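Local atomic coordinates of heme-binding protein A (Haemophilus parasuis 29755, PDB entry 3TPA), a protein that probably binds glutathione as an extracellular solute-binding protein, although it is named for heme binding. Residues A[354-359]-A[387-392]; A[272-277]-A[405-410]. The protein carries 1 engineered substitution. All coordinates share one frame; numbering follows the deposited sequence.

Interaction 1 (A[354-359]-A[387-392]); sequences EIWVQP and KLVTHE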
loop_
_atom_site.group_PDB
_atom_site.type_symbol
_atom_site.label_atom_id
_atom_site.label_comp_id
_atom_site.label_asym_id
_atom_site.label_seq_id
_atom_site.Cartn_x
_atom_site.Cartn_y
_atom_site.Cartn_z
ATOM N N GLU A 354 5.570 13.494 27.011
ATOM C CA GLU A 354 6.394 12.377 26.575
ATOM C C GLU A 354 6.301 12.203 25.073
ATOM O O GLU A 354 5.268 12.476 24.469
ATOM C CB GLU A 354 5.927 11.067 27.215
ATOM C CG GLU A 354 5.987 10.989 28.724
ATOM C CD GLU A 354 5.493 9.639 29.237
ATOM O OE1 GLU A 354 4.444 9.158 28.750
ATOM O OE2 GLU A 354 6.165 9.046 30.112
ATOM N N ILE A 355 7.385 11.737 24.469
ATOM C CA ILE A 355 7.354 11.335 23.072
ATOM C C ILE A 355 7.661 9.843 22.996
ATOM O O ILE A 355 8.776 9.412 23.283
ATOM C CB ILE A 355 8.368 12.104 22.224
ATOM C CG1 ILE A 355 8.030 13.598 22.178
ATOM C CG2 ILE A 355 8.423 11.528 20.807
ATOM C CD1 ILE A 355 9.212 14.455 21.722
ATOM N N TRP A 356 6.657 9.057 22.631
ATOM C CA TRP A 356 6.834 7.629 22.460
ATOM C C TRP A 356 7.577 7.327 21.158
ATOM O O TRP A 356 7.084 7.621 20.068
ATOM C CB TRP A 356 5.478 6.927 22.481
ATOM C CG TRP A 356 4.867 6.927 23.854
ATOM C CD1 TRP A 356 4.994 7.902 24.805
ATOM C CD2 TRP A 356 4.080 5.889 24.448
ATOM N NE1 TRP A 356 4.316 7.544 25.943
ATOM C CE2 TRP A 356 3.743 6.314 25.750
ATOM C CE3 TRP A 356 3.611 4.646 24.000
ATOM C CZ2 TRP A 356 2.965 5.537 26.617
ATOM C CZ3 TRP A 356 2.830 3.886 24.856
ATOM C CH2 TRP A 356 2.523 4.330 26.149
ATOM N N VAL A 357 8.768 6.747 21.281
ATOM C CA VAL A 357 9.579 6.369 20.115
ATOM C C VAL A 357 9.166 4.999 19.567
ATOM O O VAL A 357 9.019 4.046 20.324
ATOM C CB VAL A 357 11.084 6.353 20.461
ATOM C CG1 VAL A 357 11.921 5.930 19.256
ATOM C CG2 VAL A 357 11.532 7.714 20.970
ATOM N N GLN A 358 8.972 4.906 18.250
ATOM C CA GLN A 358 8.633 3.632 17.615
ATOM C C GLN A 358 9.864 2.715 17.573
ATOM O O GLN A 358 10.907 3.098 17.057
ATOM C CB GLN A 358 8.065 3.849 16.209
ATOM C CG GLN A 358 7.801 2.561 15.464
ATOM C CD GLN A 358 6.927 2.725 14.245
ATOM O OE1 GLN A 358 5.963 3.480 14.250
ATOM N NE2 GLN A 358 7.246 1.993 13.194
ATOM N N PRO A 359 9.746 1.502 18.135
ATOM C CA PRO A 359 10.936 0.672 18.321
ATOM C C PRO A 359 11.260 -0.239 17.136
ATOM O O PRO A 359 12.332 -0.827 17.123
ATOM C CB PRO A 359 10.566 -0.164 19.539
ATOM C CG PRO A 359 9.111 -0.371 19.376
ATOM C CD PRO A 359 8.571 0.917 18.804
ATOM N N LYS A 387 10.100 13.924 27.531
ATOM C CA LYS A 387 10.997 12.790 27.697
ATOM C C LYS A 387 10.756 11.747 26.602
ATOM O O LYS A 387 9.611 11.435 26.280
ATOM C CB LYS A 387 10.764 12.163 29.070
ATOM C CG LYS A 387 11.827 11.163 29.497
ATOM C CD LYS A 387 11.609 10.723 30.930
ATOM C CE LYS A 387 12.734 9.831 31.413
ATOM N NZ LYS A 387 13.050 10.115 32.841
ATOM N N LEU A 388 11.831 11.214 26.023
ATOM C CA LEU A 388 11.700 10.123 25.057
ATOM C C LEU A 388 11.397 8.837 25.806
ATOM O O LEU A 388 12.054 8.507 26.787
ATOM C CB LEU A 388 12.971 9.954 24.223
ATOM C CG LEU A 388 13.388 11.168 23.400
ATOM C CD1 LEU A 388 14.385 10.739 22.340
ATOM C CD2 LEU A 388 12.177 11.801 22.758
ATOM N N VAL A 389 10.392 8.115 25.335
ATOM C CA VAL A 389 9.912 6.923 26.021
ATOM C C VAL A 389 10.010 5.723 25.097
ATOM O O VAL A 389 9.545 5.757 23.956
ATOM C CB VAL A 389 8.451 7.090 26.494
ATOM C CG1 VAL A 389 7.903 5.776 27.042
ATOM C CG2 VAL A 389 8.361 8.191 27.542
ATOM N N THR A 390 10.623 4.666 25.607
ATOM C CA THR A 390 10.868 3.449 24.844
ATOM C C THR A 390 9.949 2.323 25.311
ATOM O O THR A 390 9.687 2.184 26.501
ATOM C CB THR A 390 12.338 3.019 25.007
ATOM O OG1 THR A 390 13.201 4.079 24.560
ATOM C CG2 THR A 390 12.620 1.751 24.215
ATOM N N HIS A 391 9.458 1.529 24.367
ATOM C CA HIS A 391 8.549 0.423 24.656
ATOM C C HIS A 391 8.826 -0.685 23.655
ATOM O O HIS A 391 9.344 -0.418 22.574
ATOM C CB HIS A 391 7.080 0.860 24.474
ATOM C CG HIS A 391 6.528 1.674 25.604
ATOM N ND1 HIS A 391 6.220 1.129 26.835
ATOM C CD2 HIS A 391 6.210 2.985 25.683
ATOM C CE1 HIS A 391 5.756 2.076 27.628
ATOM N NE2 HIS A 391 5.737 3.212 26.954
ATOM N N GLU A 392 8.482 -1.925 23.993
ATOM C CA GLU A 392 8.536 -3.012 23.025
ATOM C C GLU A 392 7.394 -2.849 22.031
ATOM O O GLU A 392 6.371 -2.267 22.353
ATOM C CB GLU A 392 8.427 -4.379 23.705
ATOM C CG GLU A 392 9.592 -4.730 24.619
ATOM C CD GLU A 392 9.258 -4.534 26.084
ATOM O OE1 GLU A 392 9.208 -3.369 26.531
ATOM O OE2 GLU A 392 9.039 -5.544 26.785
HETATM O O HOH W 1 10.955 2.540 21.616
HETATM O O HOH W 2 7.801 4.069 22.750
#

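Interaction 2 (A[272-277]-A[405-410]); sequences AYIGLN and FAAGTY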
loop_
_atom_site.group_PDB
_atom_site.type_symbol
_atom_site.label_atom_id
_atom_site.label_comp_id
_atom_site.label_asym_id
_atom_site.label_seq_id
_atom_site.Cartn_x
_atom_site.Cartn_y
_atom_site.Cartn_z
ATOM N N ALA A 272 4.423 9.655 7.605
ATOM C CA ALA A 272 5.073 9.568 8.900
ATOM C C ALA A 272 4.648 10.824 9.607
ATOM O O ALA A 272 4.698 11.900 9.026
ATOM C CB ALA A 272 6.588 9.542 8.739
ATOM N N TYR A 273 4.218 10.703 10.855
ATOM C CA TYR A 273 3.666 11.862 11.555
ATOM C C TYR A 273 3.963 11.776 13.034
ATOM O O TYR A 273 4.349 10.734 13.531
ATOM C CB TYR A 273 2.152 11.956 11.344
ATOM C CG TYR A 273 1.373 10.766 11.850
ATOM C CD1 TYR A 273 0.875 10.734 13.150
ATOM C CD2 TYR A 273 1.128 9.669 11.028
ATOM C CE1 TYR A 273 0.148 9.649 13.616
ATOM C CE2 TYR A 273 0.391 8.587 11.482
ATOM C CZ TYR A 273 -0.090 8.579 12.773
ATOM O OH TYR A 273 -0.797 7.495 13.229
ATOM N N ILE A 274 3.754 12.878 13.741
ATOM C CA ILE A 274 3.778 12.853 15.192
ATOM C C ILE A 274 2.318 12.773 15.636
ATOM O O ILE A 274 1.528 13.659 15.338
ATOM C CB ILE A 274 4.437 14.115 15.771
ATOM C CG1 ILE A 274 5.881 14.276 15.284
ATOM C CG2 ILE A 274 4.364 14.122 17.302
ATOM C CD1 ILE A 274 6.837 13.119 15.705
ATOM N N GLY A 275 1.950 11.710 16.341
ATOM C CA GLY A 275 0.584 11.570 16.821
ATOM C C GLY A 275 0.483 12.361 18.110
ATOM O O GLY A 275 1.447 12.421 18.862
ATOM N N LEU A 276 -0.667 12.986 18.351
ATOM C CA LEU A 276 -0.916 13.684 19.605
ATOM C C LEU A 276 -2.211 13.182 20.220
ATOM O O LEU A 276 -3.275 13.221 19.593
ATOM C CB LEU A 276 -1.009 15.190 19.361
ATOM C CG LEU A 276 0.210 15.867 18.733
ATOM C CD1 LEU A 276 -0.089 17.352 18.409
ATOM C CD2 LEU A 276 1.402 15.748 19.666
ATOM N N ASN A 277 -2.137 12.719 21.459
ATOM C CA ASN A 277 -3.326 12.206 22.126
ATOM C C ASN A 277 -4.204 13.360 22.564
ATOM O O ASN A 277 -3.943 13.983 23.584
ATOM C CB ASN A 277 -2.911 11.399 23.332
ATOM C CG ASN A 277 -4.070 10.763 24.023
ATOM O OD1 ASN A 277 -5.220 11.150 23.823
ATOM N ND2 ASN A 277 -3.780 9.769 24.852
ATOM N N PHE A 405 -0.459 7.071 25.568
ATOM C CA PHE A 405 0.626 7.937 25.114
ATOM C C PHE A 405 0.204 9.395 25.164
ATOM O O PHE A 405 -0.994 9.708 25.320
ATOM C CB PHE A 405 1.044 7.586 23.684
ATOM C CG PHE A 405 0.124 8.143 22.634
ATOM C CD1 PHE A 405 0.567 9.115 21.749
ATOM C CD2 PHE A 405 -1.190 7.719 22.559
ATOM C CE1 PHE A 405 -0.281 9.644 20.780
ATOM C CE2 PHE A 405 -2.049 8.243 21.606
ATOM C CZ PHE A 405 -1.587 9.208 20.708
ATOM N N ALA A 406 1.204 10.272 25.045
ATOM C CA ALA A 406 1.005 11.712 24.912
ATOM C C ALA A 406 1.288 12.113 23.462
ATOM O O ALA A 406 0.367 12.415 22.690
ATOM C CB ALA A 406 1.937 12.470 25.867
ATOM N N ALA A 407 2.575 12.125 23.109
ATOM C CA ALA A 407 3.013 12.307 21.724
ATOM C C ALA A 407 3.768 11.062 21.270
ATOM O O ALA A 407 4.273 10.309 22.098
ATOM C CB ALA A 407 3.915 13.540 21.598
ATOM N N GLY A 408 3.864 10.850 19.962
ATOM C CA GLY A 408 4.629 9.726 19.452
ATOM C C GLY A 408 4.931 9.797 17.969
ATOM O O GLY A 408 4.341 10.590 17.219
ATOM N N THR A 409 5.843 8.923 17.553
ATOM C CA THR A 409 6.297 8.833 16.174
ATOM C C THR A 409 5.608 7.651 15.526
ATOM O O THR A 409 5.888 6.498 15.859
ATOM C CB THR A 409 7.818 8.596 16.085
ATOM O OG1 THR A 409 8.157 7.430 16.837
ATOM C CG2 THR A 409 8.600 9.790 16.626
ATOM N N TYR A 410 4.717 7.942 14.586
ATOM C CA TYR A 410 3.895 6.916 13.977
ATOM C C TYR A 410 3.939 7.042 12.460
ATOM O O TYR A 410 4.418 8.049 11.909
ATOM C CB TYR A 410 2.443 7.048 14.485
ATOM C CG TYR A 410 2.335 6.989 16.002
ATOM C CD1 TYR A 410 2.511 5.785 16.687
ATOM C CD2 TYR A 410 2.084 8.137 16.748
ATOM C CE1 TYR A 410 2.418 5.722 18.074
ATOM C CE2 TYR A 410 1.975 8.084 18.137
ATOM C CZ TYR A 410 2.146 6.875 18.793
ATOM O OH TYR A 410 2.043 6.814 20.167
#

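Interaction 1 (A[354-359]-A[387-392])
Lys-387 meets the neighbouring strand through its backbone: its O accepts the N-H of Ile-355 at 2.9 Å, and Glu-354 CA leans on the same oxygen in a CA-H...O contact. Leu-388 lies alongside Ile-355, the two side chains pointing the same way, with its CD2 3.9 Å from Ile-355 CB. Helix 368-381, which links the two strands in a beta-alpha-beta crossover, packs on this side through Ala-372 and Ile-375. Val-389 turns to the other side of the sheet, and its backbone bonds twice, from N to Ile-355 O and from Val-357 N to its O, the latter at 3.0 Å. With CG1 anti to the backbone N (chi1 172°), that methyl sits over the five-membered ring of Trp-356, 4.2 Å from its centroid. Val-389 CG2 instead touches Glu-354, 3.5 Å from OE2. After Val-389 the backbones draw apart, and a water links Val-357 O to His-391 N. The imidazole comes over the same indole face as Val-389 CG1, bringing NE2 to 3.5 Å from Trp-356 CH2, with the planes inclined at 38°. His-391 O lies against Pro-359 CG, 3.2 Å away, and the same CG comes near Glu-392 C. Trp-356 NE1 donates to Glu-354 OE1 at 3.2 Å, in the indole plane but from above that of the carboxylate. This bond satisfies the buried N-H and helps hold the indole's rotation, together with the groups over its face. A second water donates to Val-389 O, as a second donor there, and to Val-357 O, shared with the first water, carrying the link past the last direct strand bond.

Interaction 2 (A[272-277]-A[405-410])
Tyr-273 pairs with Tyr-410, and Gly-275 with Gly-408, as hydrogen-bonded pairs of an antiparallel ladder whose strand axes run at 155° to each other. Ile-274 with Thr-409 and Leu-276 with Ala-407 form the intervening non-hydrogen-bonded pairs, and the ladder is prolonged by Asn-277 N, which donates to Ala-406 O at 2.8 Å. On the tyrosine side, with CG between the backbone N and the carbonyl carbon, the Tyr-273 ring lies beside Tyr-410, whose CB sits over its face, 3.4 Å from CZ; the two ring planes are inclined at 39°. Because Gly-275 carries no side chain, the Tyr-410 ring edge reaches its backbone, with CD2 3.6 Å from Gly-275 N; the phenol oxygen is hydrogen-bonded to Thr-400. Next along this side, Asn-277 CB sits over one face of the Phe-405 ring, toward its rim and 3.7 Å from CZ, and the amide plane lies only 22° from that of the ring. Its ND2 donates to Phe-405 O at 2.8 Å, nearly within the amide plane, while OD1 is bonded to Thr-279. The aliphatic side is less intimate: Leu-276 CD2 meets Ala-407 CB at 3.9 Å, and Ile-274 CD1 touches Thr-409 CG2, with helix 368-381 packed against Ile-274, Ala-407 and Thr-409. Every touching residue is buried, as expected of inner strands: 261-276 and 407-413 are adjacent in a six-stranded mixed sheet, flanked by strands 478-491 and 351-356, an alpha/beta arrangement consistent with the lobes of periplasmic binding proteins.

Interactions 1 and 2 lie in one sheet, their centres about 10 Å apart, and are joined because strands 351-356 and 407-413 are neighbours. Trp-356 N to Ala-407 O, at 2.7 Å, is a probable hydrogen bond between them, and Gln-358 N reaches Thr-409 OG1 at 3.0 Å in another. The side chains meet as well, Trp-356 CD2 packing on Phe-405 CB at 3.6 Å, and Ala-406 CB packs on Glu-354 O, also at 3.6 Å. Along the chain, interaction 1 is nested within the loop closed by interaction 2, and the beta-alpha-beta unit 351-389 places its two parallel strands beside strand 407-413, itself parallel to 351-356 and antiparallel to 261-276. Helix 368-381 lies against the same side of both contacts.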